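Local coordinates for protein possible metal-dependent hydrolase (Veillonella parvula, PDB 3RPC) that is a possible metal-dependent hydrolase of the metallo-beta-lactamase superfamily, with two zinc ions bound in its probable active site, at residues A67-H72 with M151-E156; P91-N96 with D110-F115. One frame throughout, in Å; residues are numbered along the deposited sequence.

Interaction 1. Residues A67-H72 with M151-E156. With ZN (zinc ion), chain E.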
ATOM      1  N   ALA A  67       1.512  25.851   3.757  1.00 18.40           N
ATOM      2  CA  ALA A  67       0.676  24.787   3.212  1.00 17.72           C
ATOM      3  C   ALA A  67       0.317  23.835   4.329  1.00 17.33           C
ATOM      4  O   ALA A  67       0.927  23.870   5.394  1.00 17.71           O
ATOM      5  CB  ALA A  67       1.400  24.045   2.093  1.00 19.02           C
ATOM      6  N   VAL A  68      -0.694  23.014   4.087  1.00 15.27           N
ATOM      7  CA  VAL A  68      -1.124  22.032   5.072  1.00 14.65           C
ATOM      8  C   VAL A  68      -0.991  20.643   4.455  1.00 15.22           C
ATOM      9  O   VAL A  68      -1.241  20.454   3.266  1.00 15.95           O
ATOM     10  CB  VAL A  68      -2.588  22.281   5.481  1.00 14.52           C
ATOM     11  CG1 VAL A  68      -2.994  21.362   6.609  1.00 17.25           C
ATOM     12  CG2 VAL A  68      -2.784  23.728   5.913  1.00 17.67           C
ATOM     13  N   VAL A  69      -0.563  19.681   5.267  1.00 16.14           N
ATOM     14  CA  VAL A  69      -0.496  18.283   4.840  1.00 16.46           C
ATOM     15  C   VAL A  69      -1.424  17.505   5.752  1.00 14.92           C
ATOM     16  O   VAL A  69      -1.283  17.556   6.967  1.00 16.35           O
ATOM     17  CB  VAL A  69       0.931  17.713   4.972  1.00 15.94           C
ATOM     18  CG1 VAL A  69       0.940  16.198   4.716  1.00 17.28           C
ATOM     19  CG2 VAL A  69       1.869  18.428   4.014  1.00 18.74           C
ATOM     20  N   VAL A  70      -2.387  16.810   5.157  1.00 14.46           N
ATOM     21  CA  VAL A  70      -3.374  16.049   5.906  1.00 16.41           C
ATOM     22  C   VAL A  70      -3.243  14.590   5.483  1.00 16.92           C
ATOM     23  O   VAL A  70      -3.644  14.215   4.377  1.00 16.32           O
ATOM     24  CB  VAL A  70      -4.796  16.576   5.613  1.00 15.43           C
ATOM     25  CG1 VAL A  70      -5.831  15.841   6.446  1.00 18.80           C
ATOM     26  CG2 VAL A  70      -4.866  18.081   5.892  1.00 16.72           C
ATOM     27  N   THR A  71      -2.658  13.767   6.354  1.00 14.82           N
ATOM     28  CA  THR A  71      -2.369  12.381   5.979  1.00 13.17           C
ATOM     29  C   THR A  71      -3.625  11.528   5.868  1.00 16.94           C
ATOM     30  O   THR A  71      -3.645  10.530   5.134  1.00 15.92           O
ATOM     31  CB  THR A  71      -1.376  11.701   6.936  1.00 13.48           C
ATOM     32  OG1 THR A  71      -1.951  11.604   8.251  1.00 14.94           O
ATOM     33  CG2 THR A  71      -0.060  12.466   6.978  1.00 13.87           C
ATOM     34  N   HIS A  72      -4.652  11.919   6.611  1.00 14.68           N
ATOM     35  CA  HIS A  72      -5.968  11.283   6.587  1.00 15.47           C
ATOM     36  C   HIS A  72      -6.902  12.125   7.434  1.00 15.07           C
ATOM     37  O   HIS A  72      -6.445  13.010   8.156  1.00 15.48           O
ATOM     38  CB  HIS A  72      -5.936   9.804   7.042  1.00 15.38           C
ATOM     39  CG  HIS A  72      -5.537   9.582   8.476  1.00 13.17           C
ATOM     40  ND1 HIS A  72      -4.373  10.080   9.025  1.00 16.06           N
ATOM     41  CD2 HIS A  72      -6.126   8.850   9.455  1.00 16.13           C
ATOM     42  CE1 HIS A  72      -4.263   9.666  10.278  1.00 18.30           C
ATOM     43  NE2 HIS A  72      -5.322   8.932  10.569  1.00 16.13           N
HETATM   44  N   MSE A 151      -1.838   7.881   4.706  1.00 14.82           N
HETATM   45  CA  MSE A 151      -0.527   7.902   4.073  1.00 14.51           C
HETATM   46  C   MSE A 151       0.559   8.387   5.026  1.00 15.35           C
HETATM   47  O   MSE A 151       0.277   8.998   6.070  1.00 14.81           O
HETATM   48  CB  MSE A 151      -0.534   8.814   2.835  1.00 14.34           C
HETATM   49  CG  MSE A 151      -0.622  10.298   3.156  1.00 15.11           C
HETATM   50 SE   MSE A 151      -0.423  11.377   1.544  0.68 17.82          SE
HETATM   51  CE  MSE A 151      -0.922  13.107   2.328  1.00 15.97           C
ATOM     52  N   GLY A 152       1.800   8.103   4.656  1.00 14.10           N
ATOM     53  CA  GLY A 152       2.933   8.858   5.148  1.00 13.67           C
ATOM     54  C   GLY A 152       3.418   9.752   4.017  1.00 14.36           C
ATOM     55  O   GLY A 152       2.899   9.690   2.892  1.00 14.50           O
ATOM     56  N   VAL A 153       4.386  10.611   4.315  1.00 14.27           N
ATOM     57  CA  VAL A 153       4.933  11.518   3.315  1.00 14.67           C
ATOM     58  C   VAL A 153       6.447  11.601   3.471  1.00 16.06           C
ATOM     59  O   VAL A 153       6.963  11.754   4.581  1.00 15.52           O
ATOM     60  CB  VAL A 153       4.337  12.939   3.451  1.00 14.71           C
ATOM     61  CG1 VAL A 153       4.860  13.839   2.334  1.00 16.41           C
ATOM     62  CG2 VAL A 153       2.818  12.876   3.436  1.00 15.58           C
ATOM     63  N   ILE A 154       7.150  11.471   2.351  1.00 14.19           N
ATOM     64  CA  ILE A 154       8.578  11.751   2.277  1.00 14.54           C
ATOM     65  C   ILE A 154       8.755  13.174   1.736  1.00 16.58           C
ATOM     66  O   ILE A 154       8.176  13.523   0.706  1.00 17.46           O
ATOM     67  CB  ILE A 154       9.284  10.730   1.347  1.00 15.85           C
ATOM     68  CG1 ILE A 154       9.490   9.395   2.079  1.00 20.09           C
ATOM     69  CG2 ILE A 154      10.611  11.279   0.841  1.00 19.51           C
ATOM     70  CD1 ILE A 154      10.623   9.416   3.094  1.00 20.91           C
ATOM     71  N   PHE A 155       9.493  14.010   2.463  1.00 17.11           N
ATOM     72  CA  PHE A 155       9.808  15.366   1.994  1.00 16.18           C
ATOM     73  C   PHE A 155      11.284  15.414   1.584  1.00 20.27           C
ATOM     74  O   PHE A 155      12.164  15.091   2.385  1.00 18.67           O
ATOM     75  CB  PHE A 155       9.585  16.425   3.088  1.00 14.72           C
ATOM     76  CG  PHE A 155       8.181  16.484   3.636  1.00 14.75           C
ATOM     77  CD1 PHE A 155       7.314  17.498   3.248  1.00 18.76           C
ATOM     78  CD2 PHE A 155       7.741  15.558   4.565  1.00 15.65           C
ATOM     79  CE1 PHE A 155       6.033  17.577   3.773  1.00 16.65           C
ATOM     80  CE2 PHE A 155       6.456  15.630   5.096  1.00 16.09           C
ATOM     81  CZ  PHE A 155       5.598  16.636   4.693  1.00 16.91           C
ATOM     82  N   GLU A 156      11.551  15.808   0.343  1.00 17.55           N
ATOM     83  CA  GLU A 156      12.915  15.949  -0.156  1.00 18.22           C
ATOM     84  C   GLU A 156      13.135  17.360  -0.678  1.00 20.13           C
ATOM     85  O   GLU A 156      12.229  17.958  -1.250  1.00 22.60           O
ATOM     86  CB  GLU A 156      13.176  14.965  -1.290  1.00 19.94           C
ATOM     87  CG  GLU A 156      13.124  13.518  -0.867  1.00 21.30           C
ATOM     88  CD  GLU A 156      13.250  12.569  -2.043  1.00 27.87           C
ATOM     89  OE1 GLU A 156      12.924  12.978  -3.178  1.00 34.05           O
ATOM     90  OE2 GLU A 156      13.681  11.420  -1.837  1.00 31.96           O
TER
HETATM   91 ZN    ZN E 301      -5.787   7.653  12.354  0.66 17.63          ZN
HETATM   92  O   HOH W   1      -1.233   8.931   8.434  1.00 15.20           O
HETATM   93  O   HOH W   2      -6.144   8.586  14.090  1.00 22.04           O
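Selenomethionine Met-151 lies against Thr-71 and Val-70, on the side of the chain leading to the zinc site. Its CG sits between the backbone N and the carbonyl carbon (chi1 71°) and meets the backbone of Thr-71, with Thr-71 O 3.6 Å from Met-151 CG. Beyond CG the chain is extended, and the terminal CE lodges in a shallow hollow formed by the carbonyl O of Val-70, 3.6 Å away, and the CA of Thr-71. Val-69 supplies two bumps: CG1 meets Val-153 CG2 at 4.0 Å, the two side chains crossing obliquely, while CG2 touches the rim of the Phe-155 ring at CZ, near the ring plane. Val-153 CG1 rests over one face of that same ring, offset toward its rim. Val-69, Val-153 and Phe-155 lie between the two sheets of the alpha-beta/beta-alpha fold of the metallo-beta-lactamase superfamily, with Phe-24 and Leu-125 adding to the layer round Phe-155. At the zinc end the interlock turns polar: Met-151 N donates to Thr-71 O (3.2 Å), and a water bridges Thr-71 OG1 and Met-151 O by donating to both. Thr-71 OG1, also hydrogen-bonded to Asp-27 OD2, receives the ND1 hydrogen of His-72 in the plane of the imidazole (3.0 Å). That second-shell bond helps fix the ring's rotation, with His-72 NE2 2.2 Å from a zinc ion also held by His-74, His-132, Asp-168 and a water.

Interaction 2. Residues P91-N96 with D110-F115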
ATOM      1  N   PRO A  91      -2.762  25.937   0.254  1.00 17.94           N
ATOM      2  CA  PRO A  91      -2.719  24.606  -0.364  1.00 19.25           C
ATOM      3  C   PRO A  91      -2.818  23.513   0.704  1.00 17.92           C
ATOM      4  O   PRO A  91      -2.113  23.573   1.712  1.00 17.92           O
ATOM      5  CB  PRO A  91      -1.335  24.567  -1.025  1.00 19.36           C
ATOM      6  CG  PRO A  91      -0.977  26.010  -1.219  1.00 20.65           C
ATOM      7  CD  PRO A  91      -1.551  26.720  -0.031  1.00 21.45           C
ATOM      8  N   ILE A  92      -3.688  22.534   0.469  1.00 16.97           N
ATOM      9  CA  ILE A  92      -3.864  21.392   1.363  1.00 16.28           C
ATOM     10  C   ILE A  92      -3.502  20.135   0.590  1.00 18.33           C
ATOM     11  O   ILE A  92      -4.112  19.847  -0.432  1.00 18.26           O
ATOM     12  CB  ILE A  92      -5.330  21.248   1.822  1.00 17.58           C
ATOM     13  CG1 ILE A  92      -5.943  22.614   2.175  1.00 17.26           C
ATOM     14  CG2 ILE A  92      -5.442  20.249   2.974  1.00 16.73           C
ATOM     15  CD1 ILE A  92      -5.247  23.347   3.327  1.00 17.60           C
ATOM     16  N   PHE A  93      -2.525  19.384   1.088  1.00 16.82           N
ATOM     17  CA  PHE A  93      -2.088  18.159   0.433  1.00 16.30           C
ATOM     18  C   PHE A  93      -2.786  16.988   1.100  1.00 16.44           C
ATOM     19  O   PHE A  93      -2.802  16.894   2.321  1.00 17.26           O
ATOM     20  CB  PHE A  93      -0.567  18.019   0.557  1.00 15.63           C
ATOM     21  CG  PHE A  93       0.185  19.017  -0.279  1.00 14.48           C
ATOM     22  CD1 PHE A  93       0.480  18.741  -1.601  1.00 17.60           C
ATOM     23  CD2 PHE A  93       0.595  20.223   0.262  1.00 15.18           C
ATOM     24  CE1 PHE A  93       1.157  19.661  -2.385  1.00 16.88           C
ATOM     25  CE2 PHE A  93       1.279  21.154  -0.517  1.00 16.65           C
ATOM     26  CZ  PHE A  93       1.564  20.866  -1.839  1.00 18.29           C
ATOM     27  N   VAL A  94      -3.375  16.115   0.291  1.00 15.06           N
ATOM     28  CA  VAL A  94      -4.174  15.009   0.801  1.00 16.11           C
ATOM     29  C   VAL A  94      -3.816  13.705   0.090  1.00 17.03           C
ATOM     30  O   VAL A  94      -3.071  13.708  -0.889  1.00 17.54           O
ATOM     31  CB  VAL A  94      -5.687  15.296   0.642  1.00 17.08           C
ATOM     32  CG1 VAL A  94      -6.070  16.582   1.373  1.00 16.65           C
ATOM     33  CG2 VAL A  94      -6.073  15.371  -0.841  1.00 18.95           C
ATOM     34  N   GLN A  95      -4.326  12.584   0.600  1.00 15.18           N
ATOM     35  CA  GLN A  95      -3.899  11.262   0.117  1.00 15.35           C
ATOM     36  C   GLN A  95      -4.689  10.683  -1.050  1.00 19.91           C
ATOM     37  O   GLN A  95      -4.194   9.815  -1.762  1.00 19.85           O
ATOM     38  CB  GLN A  95      -3.922  10.240   1.270  1.00 14.89           C
ATOM     39  CG  GLN A  95      -5.324   9.850   1.690  1.00 16.99           C
ATOM     40  CD  GLN A  95      -5.363   8.832   2.821  1.00 14.66           C
ATOM     41  OE1 GLN A  95      -4.471   7.989   2.958  1.00 15.96           O
ATOM     42  NE2 GLN A  95      -6.415   8.896   3.622  1.00 15.74           N
ATOM     43  N   ASN A  96      -5.918  11.146  -1.252  1.00 14.81           N
ATOM     44  CA  ASN A  96      -6.787  10.509  -2.229  1.00 15.05           C
ATOM     45  C   ASN A  96      -7.971  11.406  -2.573  1.00 17.01           C
ATOM     46  O   ASN A  96      -8.143  12.476  -1.985  1.00 17.65           O
ATOM     47  CB  ASN A  96      -7.239   9.115  -1.754  1.00 16.16           C
ATOM     48  CG  ASN A  96      -8.093   9.155  -0.494  1.00 17.85           C
ATOM     49  OD1 ASN A  96      -8.705  10.173  -0.169  1.00 17.66           O
ATOM     50  ND2 ASN A  96      -8.126   8.039   0.234  1.00 19.78           N
ATOM     51  N   ASP A 110      -7.920  25.040  -2.731  1.00 19.88           N
ATOM     52  CA  ASP A 110      -6.695  24.545  -3.344  1.00 22.10           C
ATOM     53  C   ASP A 110      -6.251  23.261  -2.647  1.00 22.67           C
ATOM     54  O   ASP A 110      -5.333  23.266  -1.835  1.00 20.11           O
ATOM     55  CB  ASP A 110      -5.603  25.614  -3.275  1.00 22.33           C
ATOM     56  CG  ASP A 110      -4.355  25.229  -4.040  1.00 22.04           C
ATOM     57  OD1 ASP A 110      -4.356  24.164  -4.695  1.00 23.81           O
ATOM     58  OD2 ASP A 110      -3.378  26.010  -3.998  1.00 24.66           O
ATOM     59  N   VAL A 111      -6.934  22.173  -2.970  1.00 18.60           N
ATOM     60  CA  VAL A 111      -6.646  20.867  -2.378  1.00 17.88           C
ATOM     61  C   VAL A 111      -5.973  19.981  -3.427  1.00 20.33           C
ATOM     62  O   VAL A 111      -6.471  19.846  -4.546  1.00 22.79           O
ATOM     63  CB  VAL A 111      -7.934  20.205  -1.854  1.00 19.41           C
ATOM     64  CG1 VAL A 111      -7.609  18.882  -1.157  1.00 20.97           C
ATOM     65  CG2 VAL A 111      -8.659  21.158  -0.896  1.00 21.36           C
ATOM     66  N   ARG A 112      -4.844  19.373  -3.060  1.00 17.70           N
ATOM     67  CA  ARG A 112      -3.990  18.679  -4.017  1.00 18.67           C
ATOM     68  C   ARG A 112      -3.743  17.253  -3.556  1.00 16.39           C
ATOM     69  O   ARG A 112      -3.205  17.030  -2.480  1.00 18.70           O
ATOM     70  CB  ARG A 112      -2.644  19.407  -4.150  1.00 20.09           C
ATOM     71  CG  ARG A 112      -2.772  20.918  -4.431  1.00 20.19           C
ATOM     72  CD  ARG A 112      -1.404  21.591  -4.637  1.00 19.23           C
ATOM     73  NE  ARG A 112      -1.554  23.042  -4.735  1.00 19.95           N
ATOM     74  CZ  ARG A 112      -0.560  23.900  -4.944  1.00 20.80           C
ATOM     75  NH1 ARG A 112       0.682  23.475  -5.115  1.00 20.71           N
ATOM     76  NH2 ARG A 112      -0.821  25.200  -5.001  1.00 21.87           N
ATOM     77  N   ILE A 113      -4.128  16.298  -4.395  1.00 17.42           N
ATOM     78  CA  ILE A 113      -3.928  14.885  -4.103  1.00 16.18           C
ATOM     79  C   ILE A 113      -2.514  14.460  -4.461  1.00 17.76           C
ATOM     80  O   ILE A 113      -2.067  14.659  -5.598  1.00 19.06           O
ATOM     81  CB  ILE A 113      -4.890  14.005  -4.924  1.00 16.40           C
ATOM     82  CG1 ILE A 113      -6.339  14.381  -4.620  1.00 19.75           C
ATOM     83  CG2 ILE A 113      -4.645  12.528  -4.606  1.00 17.84           C
ATOM     84  CD1 ILE A 113      -7.343  13.829  -5.630  1.00 22.60           C
ATOM     85  N   ILE A 114      -1.806  13.878  -3.494  1.00 15.26           N
ATOM     86  CA  ILE A 114      -0.510  13.290  -3.806  1.00 16.40           C
ATOM     87  C   ILE A 114      -0.741  11.879  -4.329  1.00 18.23           C
ATOM     88  O   ILE A 114      -0.853  10.935  -3.559  1.00 19.85           O
ATOM     89  CB  ILE A 114       0.436  13.236  -2.582  1.00 16.56           C
ATOM     90  CG1 ILE A 114       0.476  14.582  -1.856  1.00 19.39           C
ATOM     91  CG2 ILE A 114       1.835  12.827  -3.015  1.00 20.02           C
ATOM     92  CD1 ILE A 114       1.434  14.591  -0.656  1.00 20.20           C
ATOM     93  N   PHE A 115      -0.831  11.732  -5.645  1.00 20.73           N
ATOM     94  CA  PHE A 115      -1.018  10.408  -6.227  1.00 23.14           C
ATOM     95  C   PHE A 115       0.254   9.579  -6.118  1.00 20.48           C
ATOM     96  O   PHE A 115       0.209   8.393  -5.773  1.00 24.05           O
ATOM     97  CB  PHE A 115      -1.444  10.526  -7.693  1.00 21.07           C
ATOM     98  CG  PHE A 115      -2.805  11.131  -7.884  1.00 19.16           C
ATOM     99  CD1 PHE A 115      -3.948  10.415  -7.578  1.00 21.90           C
ATOM    100  CD2 PHE A 115      -2.940  12.421  -8.379  1.00 23.25           C
ATOM    101  CE1 PHE A 115      -5.202  10.968  -7.763  1.00 24.51           C
ATOM    102  CE2 PHE A 115      -4.194  12.981  -8.567  1.00 26.85           C
ATOM    103  CZ  PHE A 115      -5.325  12.252  -8.255  1.00 27.46           C
TER
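Pro-91 and Arg-112 lie side by side, pointing the same way, at one end of a parallel strand pair whose beta-alpha-beta crossover runs through helix 97-105. The guanidinium turns one face to the proline ring, with Pro-91 CG 3.9 Å from Arg-112 NH2. Asp-110 fixes this plane from its edge: Arg-112 NE donates to Asp-110 OD1 at 3.0 Å and its NH2 to the syn lone pair of OD2, a side-on, two-nitrogen salt bridge. Arg-112 is extended from CG to NE, and this straight run carries its CD past Phe-93, 3.9 Å from CE1. The Phe-93 ring points the same way as the arginine chain, its plane 68° from the guanidinium; Leu-118 and Phe-120 of strand 117-120 cover this side.

On the other side of the sheet, the side chains of Val-94 and Val-111 cross at about a right angle, CG1 to CG1 at 3.7 Å, beneath helix 97-105. Between the two layers, the backbones are joined by four bonds, Ile-92 N to Asp-110 O, Arg-112 N to Ile-92 O, Val-94 N to Arg-112 O and Ile-114 N to Val-94 O. Asn-96 then N-caps the helix, its OD1 accepting from Asp-99 N. Past the strand end Phe-115 meets Phe-115 of the second subunit, while over the centre of the first chain's own Phe-115 ring sits CG2 of Ile-113 of the same chain, 3.5 Å above the plane.

Overall arrangement
Strands 67-69 and 92-94 are neighbours in one sheet, joined by probable backbone hydrogen bonds between Val-68 and both Pro-91 and Phe-93, and the centres of the two contacts are 9 Å apart. Interaction 1 reaches from that sheet to the opposing one, deep in the chain; Met-151 against Val-70 and Thr-71 makes up much of it, with Val-69, Val-153 and Phe-155 filling the apolar part and polar bonds gathering toward the zinc ion. Interaction 2 extends the same sheet to its outermost strand within the chain, where a parallel backbone ladder is flanked by side-chain packing on both faces and a charged pair lies at the partly exposed end. Gln-95 links them, packing on Met-151 and His-72. Interaction 2 also reaches the second subunit, which touches neither segment of interaction 1.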